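Local coordinates for protein annexin A8 (Homo sapiens, PDB 1W3W) that binds phospholipid membranes in a calcium-dependent manner and acts as an anticoagulant by indirectly inhibiting the thromboplastin-specific complex of blood clotting, at residues 259-264 with 294-299; 97-101 with 277-282; 228-233 with 244-248; 302-308 with 320-326; 154-158 with 198-202. One frame throughout, in Å; residues are numbered along the deposited sequence.

Contact 1: residues 259-264 with 294-299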
# COMPACT_ATOMS: atom_id res chain seq x y z
N ALA A 259 -9.90 -0.81 -1.40
CA ALA A 259 -11.04 0.04 -1.75
C ALA A 259 -11.35 0.99 -0.60
O ALA A 259 -11.61 2.16 -0.81
CB ALA A 259 -12.28 -0.79 -2.07
N GLU A 260 -11.32 0.46 0.62
CA GLU A 260 -11.67 1.23 1.82
C GLU A 260 -10.61 2.27 2.14
O GLU A 260 -10.92 3.38 2.59
CB GLU A 260 -11.85 0.27 3.01
CG GLU A 260 -12.30 0.94 4.30
CD GLU A 260 -12.40 -0.06 5.44
OE1 GLU A 260 -13.31 -0.91 5.42
OE2 GLU A 260 -11.56 0.01 6.34
N ARG A 261 -9.37 1.93 1.87
CA ARG A 261 -8.27 2.85 2.04
C ARG A 261 -8.43 4.05 1.11
O ARG A 261 -8.23 5.20 1.51
CB ARG A 261 -6.97 2.12 1.75
CG ARG A 261 -5.81 2.77 2.30
CD ARG A 261 -5.72 2.72 3.81
NE ARG A 261 -4.42 3.26 4.12
CZ ARG A 261 -4.15 4.16 5.05
NH1 ARG A 261 -5.09 4.60 5.89
NH2 ARG A 261 -2.92 4.58 5.17
N LEU A 262 -8.80 3.78 -0.13
CA LEU A 262 -8.99 4.83 -1.12
C LEU A 262 -10.19 5.71 -0.75
O LEU A 262 -10.11 6.93 -0.84
CB LEU A 262 -9.17 4.21 -2.50
CG LEU A 262 -7.92 3.56 -3.10
CD1 LEU A 262 -8.28 2.83 -4.37
CD2 LEU A 262 -6.88 4.63 -3.37
N TYR A 263 -11.29 5.08 -0.32
CA TYR A 263 -12.48 5.80 0.13
C TYR A 263 -12.18 6.78 1.26
O TYR A 263 -12.61 7.94 1.22
CB TYR A 263 -13.55 4.81 0.59
CG TYR A 263 -14.84 5.44 1.09
CD1 TYR A 263 -15.77 5.98 0.20
CD2 TYR A 263 -15.12 5.50 2.47
CE1 TYR A 263 -16.95 6.56 0.66
CE2 TYR A 263 -16.31 6.07 2.93
CZ TYR A 263 -17.21 6.60 2.02
OH TYR A 263 -18.37 7.17 2.47
N TYR A 264 -11.43 6.34 2.26
CA TYR A 264 -11.16 7.20 3.40
C TYR A 264 -10.07 8.23 3.13
O TYR A 264 -10.01 9.24 3.80
CB TYR A 264 -10.90 6.39 4.67
CG TYR A 264 -12.19 5.86 5.28
CD1 TYR A 264 -12.49 4.50 5.26
CD2 TYR A 264 -13.12 6.73 5.85
CE1 TYR A 264 -13.68 4.01 5.81
CE2 TYR A 264 -14.32 6.25 6.39
CZ TYR A 264 -14.59 4.89 6.37
OH TYR A 264 -15.76 4.40 6.90
N HIS A 294 -15.09 -3.63 -6.14
CA HIS A 294 -15.38 -3.62 -4.71
C HIS A 294 -15.80 -2.24 -4.22
O HIS A 294 -16.71 -2.13 -3.40
CB HIS A 294 -14.18 -4.13 -3.89
CG HIS A 294 -14.13 -5.63 -3.78
ND1 HIS A 294 -13.49 -6.42 -4.71
CD2 HIS A 294 -14.68 -6.47 -2.88
CE1 HIS A 294 -13.62 -7.69 -4.37
NE2 HIS A 294 -14.34 -7.75 -3.26
N PHE A 295 -15.16 -1.20 -4.74
CA PHE A 295 -15.52 0.18 -4.38
C PHE A 295 -16.99 0.47 -4.69
O PHE A 295 -17.71 1.04 -3.88
CB PHE A 295 -14.64 1.16 -5.14
CG PHE A 295 -14.62 2.53 -4.56
CD1 PHE A 295 -13.60 2.90 -3.69
CD2 PHE A 295 -15.61 3.45 -4.87
CE1 PHE A 295 -13.57 4.16 -3.15
CE2 PHE A 295 -15.59 4.70 -4.33
CZ PHE A 295 -14.56 5.06 -3.46
N LYS A 296 -17.40 0.09 -5.90
CA LYS A 296 -18.78 0.24 -6.38
C LYS A 296 -19.77 -0.51 -5.50
O LYS A 296 -20.81 0.03 -5.14
CB LYS A 296 -18.92 -0.31 -7.81
CG LYS A 296 -19.07 0.74 -8.86
CD LYS A 296 -19.38 0.10 -10.21
CE LYS A 296 -20.74 0.53 -10.71
NZ LYS A 296 -20.85 0.31 -12.15
N LYS A 297 -19.44 -1.76 -5.19
CA LYS A 297 -20.31 -2.61 -4.40
C LYS A 297 -20.49 -2.07 -2.99
O LYS A 297 -21.61 -2.06 -2.47
CB LYS A 297 -19.78 -4.05 -4.30
CG LYS A 297 -19.89 -4.87 -5.58
CD LYS A 297 -20.25 -6.35 -5.27
CE LYS A 297 -20.57 -7.18 -6.52
NZ LYS A 297 -20.20 -6.51 -7.81
N MET A 298 -19.41 -1.58 -2.39
CA MET A 298 -19.41 -1.17 -0.99
C MET A 298 -20.04 0.21 -0.80
O MET A 298 -20.72 0.44 0.18
CB MET A 298 -17.99 -1.17 -0.41
CG MET A 298 -17.30 -2.54 -0.44
SD MET A 298 -15.47 -2.40 -0.28
CE MET A 298 -15.45 -1.79 1.39
N TYR A 299 -19.81 1.12 -1.75
CA TYR A 299 -20.16 2.53 -1.56
C TYR A 299 -21.26 3.07 -2.50
O TYR A 299 -21.67 4.21 -2.35
CB TYR A 299 -18.90 3.38 -1.69
CG TYR A 299 -17.84 2.98 -0.69
CD1 TYR A 299 -16.57 2.55 -1.10
CD2 TYR A 299 -18.11 3.00 0.68
CE1 TYR A 299 -15.62 2.15 -0.17
CE2 TYR A 299 -17.17 2.62 1.60
CZ TYR A 299 -15.93 2.20 1.17
OH TYR A 299 -15.00 1.82 2.11
O HOH W 1 -15.83 1.12 4.28
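Tyr263 and Tyr299 lie flat on one another, ring planes 7° apart and centroids 3.8 Å from each other, and this face-to-face stack lies between two helices that cross at -67°. Tyr263, its CG anti to the backbone N (chi1 180°), offers one face; Met298 CB covers the far face of Tyr299. The phenol end of Tyr299 slides over the first helix, its OH 3.4 Å from Glu260 CA and resting against CB and CG of that residue. Beside the stack, Phe295 pushes a ring edge into the hollow between Ala259 and Tyr263, CE1 lying 3.7 Å from Tyr263 N. The small Ala259 lets the helices close in: its CB meets Met298 SD at 4.0 Å. Glu260 OE2 turns to Lys249 in a salt bridge. Both helices belong to the predicted fourth annexin repeat, where helix 303-310 packs Leu303 and Met306 against Phe295, and helix 273-283 receives Leu262 at Asn279.

Contact 2: residues 97-101 with 277-282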
# COMPACT_ATOMS: atom_id res chain seq x y z
N TYR A 97 9.54 1.26 -4.80
CA TYR A 97 8.54 2.28 -4.52
C TYR A 97 8.11 2.27 -3.06
O TYR A 97 8.12 3.30 -2.39
CB TYR A 97 7.31 2.09 -5.41
CG TYR A 97 6.24 3.12 -5.14
CD1 TYR A 97 6.55 4.48 -5.09
CD2 TYR A 97 4.91 2.74 -4.97
CE1 TYR A 97 5.56 5.42 -4.86
CE2 TYR A 97 3.93 3.68 -4.75
CZ TYR A 97 4.26 5.02 -4.68
OH TYR A 97 3.27 5.96 -4.45
N GLU A 98 7.73 1.09 -2.57
CA GLU A 98 7.31 0.93 -1.18
C GLU A 98 8.44 1.28 -0.19
O GLU A 98 8.20 1.90 0.84
CB GLU A 98 6.79 -0.49 -0.91
CG GLU A 98 5.41 -0.75 -1.50
CD GLU A 98 5.46 -1.34 -2.90
OE1 GLU A 98 4.45 -1.94 -3.30
OE2 GLU A 98 6.48 -1.21 -3.61
N ALA A 99 9.67 0.89 -0.53
CA ALA A 99 10.84 1.26 0.27
C ALA A 99 10.98 2.78 0.38
O ALA A 99 11.29 3.29 1.46
CB ALA A 99 12.08 0.66 -0.31
N LYS A 100 10.76 3.50 -0.72
CA LYS A 100 10.80 4.95 -0.70
C LYS A 100 9.69 5.52 0.18
O LYS A 100 9.94 6.42 0.98
CB LYS A 100 10.69 5.52 -2.12
CG LYS A 100 10.70 7.07 -2.19
CD LYS A 100 9.50 7.60 -2.97
CE LYS A 100 9.68 9.07 -3.39
NZ LYS A 100 9.92 9.96 -2.22
N GLU A 101 8.47 5.00 0.04
CA GLU A 101 7.36 5.44 0.87
C GLU A 101 7.63 5.22 2.37
O GLU A 101 7.31 6.07 3.19
CB GLU A 101 6.06 4.74 0.46
CG GLU A 101 5.55 5.20 -0.89
CD GLU A 101 5.03 6.63 -0.87
OE1 GLU A 101 5.51 7.44 -1.68
OE2 GLU A 101 4.15 6.94 -0.05
N ILE A 277 -2.42 8.38 -4.09
CA ILE A 277 -1.37 8.11 -5.06
C ILE A 277 -0.78 6.72 -4.85
O ILE A 277 -0.70 5.93 -5.78
CB ILE A 277 -0.28 9.20 -4.98
CG1 ILE A 277 -0.82 10.51 -5.59
CG2 ILE A 277 1.01 8.72 -5.65
CD1 ILE A 277 0.01 11.75 -5.28
N ARG A 278 -0.37 6.43 -3.62
CA ARG A 278 0.36 5.20 -3.32
C ARG A 278 -0.45 3.96 -3.62
O ARG A 278 0.06 2.99 -4.19
CB ARG A 278 0.80 5.20 -1.85
CG ARG A 278 1.67 4.01 -1.46
CD ARG A 278 2.16 4.07 -0.01
NE ARG A 278 1.04 4.27 0.90
CZ ARG A 278 0.72 5.41 1.51
NH1 ARG A 278 1.42 6.51 1.34
NH2 ARG A 278 -0.35 5.46 2.27
N ASN A 279 -1.72 3.97 -3.25
CA ASN A 279 -2.56 2.81 -3.46
C ASN A 279 -2.95 2.60 -4.91
O ASN A 279 -2.96 1.45 -5.37
CB ASN A 279 -3.76 2.87 -2.52
CG ASN A 279 -3.35 2.58 -1.10
OD1 ASN A 279 -3.15 3.48 -0.28
ND2 ASN A 279 -3.15 1.31 -0.82
N ILE A 280 -3.23 3.68 -5.64
CA ILE A 280 -3.53 3.55 -7.06
C ILE A 280 -2.29 3.09 -7.82
O ILE A 280 -2.37 2.18 -8.64
CB ILE A 280 -4.12 4.86 -7.64
CG1 ILE A 280 -5.58 4.99 -7.17
CG2 ILE A 280 -4.05 4.87 -9.17
CD1 ILE A 280 -6.30 6.18 -7.67
N VAL A 281 -1.15 3.71 -7.54
CA VAL A 281 0.06 3.39 -8.25
C VAL A 281 0.53 1.96 -7.97
O VAL A 281 0.82 1.22 -8.90
CB VAL A 281 1.18 4.39 -7.95
CG1 VAL A 281 2.52 3.89 -8.47
CG2 VAL A 281 0.83 5.76 -8.57
N SER A 282 0.59 1.59 -6.69
CA SER A 282 1.16 0.29 -6.28
C SER A 282 0.24 -0.89 -6.62
O SER A 282 0.72 -2.00 -6.83
CB SER A 282 1.58 0.29 -4.80
OG SER A 282 0.48 0.31 -3.91
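Segments 97-101 and 277-282 run nearly antiparallel, at 169°, with axes 11.7 Å apart at closest approach, so long side chains must span the gap. The pair joins the predicted annexin repeats 2 and 4 across the middle of the molecule, where the annexin fold gathers polar and charged residues. Tyr97 extends straight over, a chi1 of 179° pointing the ring away from its own backbone N, and sets its OH 3.2 Å from Arg278 CA. The ring meets Arg278 O and Ser282 CB with its edge, while Val281 CG1 comes within 4.0 Å of CE2. The extended start of Arg278 lays CD 3.7 Å from Glu101 CG, and the bend at chi3 turns the guanidinium to the carboxylate. Glu101 is bonded in the guanidinium plane and Glu118 takes NE, so two acids probably stabilise the buried positive charge. A leucine in place of Arg278 would probably leave Glu101 without its ion pair here and take from Glu118 one of its two arginine partners, the other being Arg261. Glu98 is held by Arg123 and the backbone of Tyr95. The salt bridge is nearly straight: Arg278 NH1 reaches Glu101 OE2 at 3.1 Å, N-H...O angle 162°, almost along the C-O axis.

Contact 3: residues 228-233 with 244-248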
# COMPACT_ATOMS: atom_id res chain seq x y z
N ILE A 228 -14.34 -10.47 15.92
CA ILE A 228 -12.97 -10.09 16.27
C ILE A 228 -12.73 -8.58 16.09
O ILE A 228 -12.03 -7.97 16.88
CB ILE A 228 -11.93 -10.96 15.48
CG1 ILE A 228 -10.54 -10.84 16.10
CG2 ILE A 228 -11.86 -10.58 14.03
CD1 ILE A 228 -10.43 -11.48 17.44
N GLU A 229 -13.35 -7.98 15.08
CA GLU A 229 -13.23 -6.54 14.86
C GLU A 229 -13.79 -5.70 16.04
O GLU A 229 -13.12 -4.78 16.52
CB GLU A 229 -13.83 -6.10 13.50
CG GLU A 229 -15.00 -6.89 12.95
CD GLU A 229 -14.60 -8.11 12.11
OE1 GLU A 229 -14.74 -9.24 12.64
OE2 GLU A 229 -14.18 -7.97 10.93
N ASP A 230 -14.98 -6.05 16.52
CA ASP A 230 -15.60 -5.37 17.65
C ASP A 230 -14.79 -5.57 18.94
O ASP A 230 -14.71 -4.66 19.74
CB ASP A 230 -17.05 -5.80 17.85
CG ASP A 230 -17.98 -5.20 16.82
OD1 ASP A 230 -19.14 -5.65 16.72
OD2 ASP A 230 -17.63 -4.27 16.07
N SER A 231 -14.17 -6.73 19.10
CA SER A 231 -13.31 -6.98 20.25
C SER A 231 -12.09 -6.10 20.20
O SER A 231 -11.78 -5.44 21.17
CB SER A 231 -12.90 -8.44 20.33
OG SER A 231 -14.03 -9.25 20.60
N ILE A 232 -11.43 -6.04 19.06
CA ILE A 232 -10.30 -5.13 18.87
C ILE A 232 -10.70 -3.67 19.12
O ILE A 232 -9.97 -2.92 19.76
CB ILE A 232 -9.68 -5.31 17.45
CG1 ILE A 232 -9.00 -6.68 17.36
CG2 ILE A 232 -8.66 -4.21 17.16
CD1 ILE A 232 -8.76 -7.15 15.97
N LYS A 233 -11.86 -3.26 18.61
CA LYS A 233 -12.32 -1.87 18.76
C LYS A 233 -12.59 -1.50 20.21
O LYS A 233 -12.40 -0.35 20.61
CB LYS A 233 -13.60 -1.60 17.95
CG LYS A 233 -13.39 -1.43 16.46
CD LYS A 233 -14.71 -1.15 15.74
CE LYS A 233 -14.56 -1.25 14.24
NZ LYS A 233 -15.83 -0.86 13.52
N MET A 244 -4.01 -3.69 14.07
CA MET A 244 -4.76 -4.95 14.24
C MET A 244 -5.92 -5.08 13.28
O MET A 244 -6.06 -6.11 12.63
CB MET A 244 -5.25 -5.12 15.68
CG MET A 244 -4.14 -5.54 16.61
SD MET A 244 -4.63 -5.81 18.32
CE MET A 244 -3.07 -6.26 18.90
N LEU A 245 -6.75 -4.05 13.19
CA LEU A 245 -7.87 -4.05 12.25
C LEU A 245 -7.40 -4.20 10.80
O LEU A 245 -8.08 -4.80 9.99
CB LEU A 245 -8.71 -2.78 12.40
CG LEU A 245 -9.58 -2.66 13.67
CD1 LEU A 245 -10.12 -1.24 13.81
CD2 LEU A 245 -10.71 -3.68 13.66
N THR A 246 -6.23 -3.64 10.47
CA THR A 246 -5.69 -3.72 9.12
C THR A 246 -5.31 -5.16 8.81
O THR A 246 -5.63 -5.67 7.75
CB THR A 246 -4.47 -2.80 8.97
OG1 THR A 246 -4.89 -1.45 9.10
CG2 THR A 246 -3.93 -2.87 7.58
N VAL A 247 -4.65 -5.82 9.76
CA VAL A 247 -4.33 -7.24 9.59
C VAL A 247 -5.60 -8.05 9.36
O VAL A 247 -5.66 -8.87 8.44
CB VAL A 247 -3.51 -7.80 10.77
CG1 VAL A 247 -3.31 -9.32 10.64
CG2 VAL A 247 -2.19 -7.13 10.83
N VAL A 248 -6.62 -7.80 10.16
CA VAL A 248 -7.88 -8.52 10.03
C VAL A 248 -8.53 -8.29 8.65
O VAL A 248 -8.91 -9.25 7.96
CB VAL A 248 -8.88 -8.15 11.18
CG1 VAL A 248 -10.25 -8.68 10.90
CG2 VAL A 248 -8.38 -8.69 12.51
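Ile232 overlaps three residues of the facing helix at once, Met244, Leu245 and Val248. Its two branches divide the work. CG2, which its first torsion places anti to the backbone N, sits 3.8 Å from Met244 CB and 3.9 Å from Leu245 CG. CD1, at the end of the other branch, meets Val248 CG2 tip to tip at 3.8 Å. Leu245 slides past Ile232 in the opposite direction and carries CD2 over the first helix, where it rests 3.9 Å from Glu229 O and also touches CB of that residue; its other methyl, CD1, lies against CG of the exposed Lys233. Val248 is wedged between neighbours: besides Ile232 it receives Ile228 CG2 on CG1 at 4.0 Å, the two side chains crossing at a slant, and the bent chain of Glu229 brings OE2 to the same methyl. Met244 contributes mainly its CB here, for the extended remainder of the chain leads away to Phe201, Ile202 and Leu205 on helix 198-207. Phe217 of helix 210-224 touches both Ile228 and Val248, closing that end of the apolar layer. The helices run antiparallel at 171°, with axes 10.2 Å apart. This is mainly apolar packing between the last two helices of the five-helix annexin repeat, here the predicted third.

Contact 4: residues 302-308 with 320-326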
# COMPACT_ATOMS: atom_id res chain seq x y z
N THR A 302 -18.73 4.94 -8.14
CA THR A 302 -17.43 4.53 -8.68
C THR A 302 -16.25 5.28 -8.04
O THR A 302 -16.39 6.39 -7.54
CB THR A 302 -17.37 4.74 -10.19
OG1 THR A 302 -17.46 6.14 -10.48
CG2 THR A 302 -18.59 4.10 -10.90
N LEU A 303 -15.08 4.64 -8.06
CA LEU A 303 -13.84 5.24 -7.63
C LEU A 303 -13.58 6.57 -8.38
O LEU A 303 -13.23 7.58 -7.77
CB LEU A 303 -12.69 4.26 -7.91
CG LEU A 303 -11.28 4.74 -7.57
CD1 LEU A 303 -11.19 5.13 -6.12
CD2 LEU A 303 -10.28 3.63 -7.89
N SER A 304 -13.78 6.55 -9.69
CA SER A 304 -13.56 7.73 -10.54
C SER A 304 -14.43 8.92 -10.16
O SER A 304 -13.97 10.05 -10.22
CB SER A 304 -13.80 7.36 -12.00
OG SER A 304 -12.83 6.42 -12.41
N SER A 305 -15.67 8.68 -9.73
CA SER A 305 -16.57 9.78 -9.37
C SER A 305 -16.04 10.52 -8.14
O SER A 305 -16.14 11.76 -8.06
CB SER A 305 -18.02 9.30 -9.15
OG SER A 305 -18.21 8.71 -7.85
N MET A 306 -15.45 9.78 -7.20
CA MET A 306 -14.87 10.42 -6.04
C MET A 306 -13.58 11.14 -6.37
O MET A 306 -13.32 12.24 -5.87
CB MET A 306 -14.67 9.41 -4.89
CG MET A 306 -15.89 9.35 -4.02
SD MET A 306 -15.67 8.36 -2.59
CE MET A 306 -15.09 9.58 -1.46
N ILE A 307 -12.77 10.56 -7.25
CA ILE A 307 -11.57 11.23 -7.73
C ILE A 307 -11.94 12.55 -8.44
O ILE A 307 -11.29 13.57 -8.21
CB ILE A 307 -10.76 10.30 -8.66
CG1 ILE A 307 -10.10 9.17 -7.85
CG2 ILE A 307 -9.70 11.09 -9.38
CD1 ILE A 307 -9.53 8.05 -8.69
N MET A 308 -12.97 12.54 -9.27
CA MET A 308 -13.42 13.76 -9.97
C MET A 308 -13.88 14.86 -9.01
O MET A 308 -13.64 16.05 -9.24
CB MET A 308 -14.55 13.42 -10.94
CG MET A 308 -14.06 12.61 -12.11
SD MET A 308 -15.26 12.32 -13.40
CE MET A 308 -15.35 13.91 -14.06
N LEU A 320 -7.20 9.62 -13.49
CA LEU A 320 -8.29 9.01 -14.25
C LEU A 320 -7.77 8.17 -15.41
O LEU A 320 -8.34 7.15 -15.73
CB LEU A 320 -9.28 10.08 -14.74
CG LEU A 320 -10.09 10.81 -13.66
CD1 LEU A 320 -10.94 11.96 -14.26
CD2 LEU A 320 -11.00 9.83 -12.92
N SER A 321 -6.66 8.59 -16.03
CA SER A 321 -6.04 7.84 -17.12
C SER A 321 -5.54 6.48 -16.60
O SER A 321 -5.72 5.46 -17.26
CB SER A 321 -4.90 8.65 -17.74
OG SER A 321 -4.35 7.99 -18.87
N LEU A 322 -4.97 6.48 -15.39
CA LEU A 322 -4.48 5.26 -14.75
C LEU A 322 -5.61 4.32 -14.37
O LEU A 322 -5.52 3.12 -14.59
CB LEU A 322 -3.73 5.62 -13.46
CG LEU A 322 -2.25 5.90 -13.56
CD1 LEU A 322 -1.77 6.41 -12.21
CD2 LEU A 322 -1.48 4.65 -13.99
N VAL A 323 -6.66 4.88 -13.78
CA VAL A 323 -7.81 4.09 -13.34
C VAL A 323 -8.52 3.45 -14.53
O VAL A 323 -8.99 2.33 -14.45
CB VAL A 323 -8.79 4.96 -12.51
CG1 VAL A 323 -10.07 4.20 -12.19
CG2 VAL A 323 -8.12 5.42 -11.21
N GLY A 324 -8.58 4.18 -15.65
CA GLY A 324 -9.23 3.70 -16.85
C GLY A 324 -10.75 3.74 -16.78
O GLY A 324 -11.34 4.34 -15.87
N SER A 325 -11.40 3.11 -17.75
CA SER A 325 -12.85 3.12 -17.82
C SER A 325 -13.48 2.62 -16.51
O SER A 325 -13.09 1.60 -15.97
CB SER A 325 -13.37 2.30 -19.01
OG SER A 325 -14.77 2.50 -19.16
N ASP A 326 -14.46 3.37 -16.01
CA ASP A 326 -15.05 3.10 -14.71
C ASP A 326 -16.57 3.37 -14.75
O ASP A 326 -17.05 4.28 -14.07
CB ASP A 326 -14.35 3.99 -13.69
CG ASP A 326 -14.52 3.52 -12.26
OD1 ASP A 326 -14.10 4.27 -11.37
OD2 ASP A 326 -15.04 2.43 -11.93
O HOH W 2 -17.42 6.69 -13.17
O HOH W 3 -15.27 2.04 -9.26
O HOH W 4 -11.40 6.90 -14.75
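Asp326 OD1 receives two hydrogen bonds from Ser304, one from the backbone N at 2.9 Å (N-H...O angle 157°) and one from OG at 2.7 Å, the latter on the anti lone pair of the carboxylate oxygen. A chi1 of -161° swings the carboxylate away from its own backbone N and back to Ser304, in the first turn of helix 303-310, where the helix dipole would probably favour its negative charge. Replacing Asp326 by an alanine removes the carboxylate: Ser304 N and OG would probably both lose their acceptor, and the last residues would be held less firmly to the start of helix 303-310. The same helix is N-capped by Thr302, whose OG1 accepts from Ser305 N. Helices 303-310 and 313-323 are the closing pair of the predicted fourth annexin repeat. Together with the direct Asp326-Ser304 bonds, their apolar side is the tight part: Ile307 passes alongside its partners, CD1 3.9 Å from Val323 CG2 and CG2 4.0 Å from Leu320 CD2, while Ser304 CB takes up the same leucine methyl. Met308, on the exposed side, crosses Leu320 at about a right angle. Looser are the water-mediated links: Thr302 OG1 to Asp326 O, Leu303 N to Asp326 OD2, and Ser304 OG to Gly324 O.

Contact 5: residues 154-158 with 198-202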
# COMPACT_ATOMS: atom_id res chain seq x y z
N TYR A 154 3.62 -1.35 21.83
CA TYR A 154 3.05 -2.52 21.19
C TYR A 154 2.99 -2.35 19.67
O TYR A 154 3.05 -3.32 18.95
CB TYR A 154 1.67 -2.83 21.79
CG TYR A 154 1.77 -3.39 23.20
CD1 TYR A 154 2.57 -4.49 23.47
CD2 TYR A 154 1.09 -2.79 24.25
CE1 TYR A 154 2.69 -5.00 24.76
CE2 TYR A 154 1.20 -3.29 25.55
CZ TYR A 154 2.00 -4.40 25.80
OH TYR A 154 2.13 -4.93 27.06
N LEU A 155 2.88 -1.10 19.20
CA LEU A 155 2.91 -0.83 17.77
C LEU A 155 4.22 -1.33 17.19
O LEU A 155 4.21 -2.03 16.19
CB LEU A 155 2.77 0.66 17.48
CG LEU A 155 2.85 0.99 15.98
CD1 LEU A 155 1.61 0.49 15.26
CD2 LEU A 155 3.03 2.47 15.77
N GLU A 156 5.32 -0.98 17.84
CA GLU A 156 6.65 -1.45 17.47
C GLU A 156 6.74 -2.97 17.38
O GLU A 156 7.35 -3.51 16.45
CB GLU A 156 7.69 -0.96 18.47
CG GLU A 156 9.13 -1.16 18.03
CD GLU A 156 9.69 -2.53 18.37
OE1 GLU A 156 9.22 -3.19 19.32
OE2 GLU A 156 10.63 -2.95 17.68
N ARG A 157 6.15 -3.64 18.36
CA ARG A 157 6.16 -5.09 18.42
C ARG A 157 5.42 -5.73 17.25
O ARG A 157 5.92 -6.66 16.64
CB ARG A 157 5.56 -5.58 19.75
CG ARG A 157 6.38 -5.14 20.99
CD ARG A 157 7.55 -6.05 21.32
NE ARG A 157 7.46 -6.57 22.69
CZ ARG A 157 8.48 -7.01 23.43
NH1 ARG A 157 9.73 -7.01 22.96
NH2 ARG A 157 8.25 -7.45 24.66
N ILE A 158 4.21 -5.26 16.93
CA ILE A 158 3.47 -5.84 15.81
C ILE A 158 4.14 -5.56 14.45
O ILE A 158 4.18 -6.42 13.59
CB ILE A 158 1.97 -5.44 15.80
CG1 ILE A 158 1.20 -6.33 14.82
CG2 ILE A 158 1.77 -3.98 15.44
CD1 ILE A 158 -0.30 -6.13 14.89
N GLU A 198 -2.11 -7.52 25.15
CA GLU A 198 -1.92 -7.12 23.75
C GLU A 198 -0.99 -8.10 23.03
O GLU A 198 -1.21 -8.39 21.86
CB GLU A 198 -1.37 -5.69 23.64
CG GLU A 198 -1.95 -4.64 24.60
CD GLU A 198 -3.29 -4.09 24.15
OE1 GLU A 198 -4.13 -4.89 23.66
OE2 GLU A 198 -3.52 -2.87 24.31
N MET A 199 0.02 -8.60 23.73
CA MET A 199 1.01 -9.50 23.12
C MET A 199 0.42 -10.80 22.60
O MET A 199 0.95 -11.37 21.65
CB MET A 199 2.15 -9.82 24.10
CG MET A 199 3.25 -8.77 24.16
SD MET A 199 3.93 -8.28 22.54
CE MET A 199 4.51 -9.85 21.92
N LYS A 200 -0.66 -11.25 23.22
CA LYS A 200 -1.34 -12.46 22.77
C LYS A 200 -2.05 -12.23 21.44
O LYS A 200 -1.96 -13.04 20.52
CB LYS A 200 -2.32 -12.97 23.83
CG LYS A 200 -2.56 -14.48 23.75
CD LYS A 200 -1.32 -15.29 24.17
CE LYS A 200 -0.57 -15.92 22.98
NZ LYS A 200 -0.39 -17.40 23.13
N PHE A 201 -2.77 -11.10 21.34
CA PHE A 201 -3.33 -10.67 20.07
C PHE A 201 -2.26 -10.53 19.00
O PHE A 201 -2.43 -11.02 17.88
CB PHE A 201 -4.05 -9.32 20.23
CG PHE A 201 -5.48 -9.44 20.64
CD1 PHE A 201 -6.49 -9.39 19.70
CD2 PHE A 201 -5.81 -9.58 21.98
CE1 PHE A 201 -7.82 -9.49 20.08
CE2 PHE A 201 -7.14 -9.68 22.38
CZ PHE A 201 -8.15 -9.64 21.43
N ILE A 202 -1.15 -9.88 19.35
CA ILE A 202 -0.12 -9.55 18.36
C ILE A 202 0.51 -10.80 17.78
O ILE A 202 0.66 -10.93 16.56
CB ILE A 202 0.95 -8.61 18.97
CG1 ILE A 202 0.36 -7.22 19.20
CG2 ILE A 202 2.18 -8.51 18.06
CD1 ILE A 202 1.24 -6.31 20.05
O HOH W 5 0.98 -8.00 26.82
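Glu198 lays its aliphatic part, not its charge, on the ring of Tyr154: CB stands 3.8 Å from the ring centroid and only 9° off the normal, a CH-pi contact over the centre of the face. CG lies over the rim on the same face, 3.6 Å from Tyr154 CE2, and the carboxylate plane is turned 76° from the ring. A second unusual partner comes from Met199, whose chain bends at chi2 and chi3 and brings SD to the ring edge, 5.2 Å from the centroid, as a Met-aromatic contact. The sulfur also lies 3.9 Å from Arg157 NE, the two side chains crossing at about a right angle. A water bridges Tyr154 OH and Met199 N by two long bonds. Deeper in, Ile202 fills the groove between Tyr154 and Ile158. With CG2 anti to the backbone N, this branch presses 3.7 Å from Ile158 CA, and CD1 on the other branch reaches Tyr154 CB at 3.9 Å. Here the helices are closer, the CA atoms of Ile158 and Ile202 being 5.8 Å apart, against 7.2 Å for Tyr154 and Glu198. The segments run roughly parallel, at -22°, and join predicted annexin repeats 2 and 3. Helix 238-252 packs beneath both, with Leu240 against Tyr154 and Glu198, and Met244 against Ile202.

In the fold
Contact 3 lies within the predicted third annexin repeat, contacts 1 and 4 within the fourth; contacts 5 and 2 tie repeat 2 to repeats 3 and 4. Contact 2 spans the chain most widely, its loop enclosing contacts 5 and 3; its segments alternate with those of contact 1, which it touches where Leu262 meets Asn279 and Ile280. Contacts 1 and 4, centres 12 Å apart, meet through Phe295, Leu303 and Met306. Contacts 3 and 5, 13 Å apart, share Met244 against Phe201 and Ile202. Contacts 4 and 5 stand 37 Å apart on opposite sides of the chain's centre. Contacts 2 and 5 thus join sequence-distant helices into one all-helical body, while contacts 1 and 4 pack the repeat holding the calcium site.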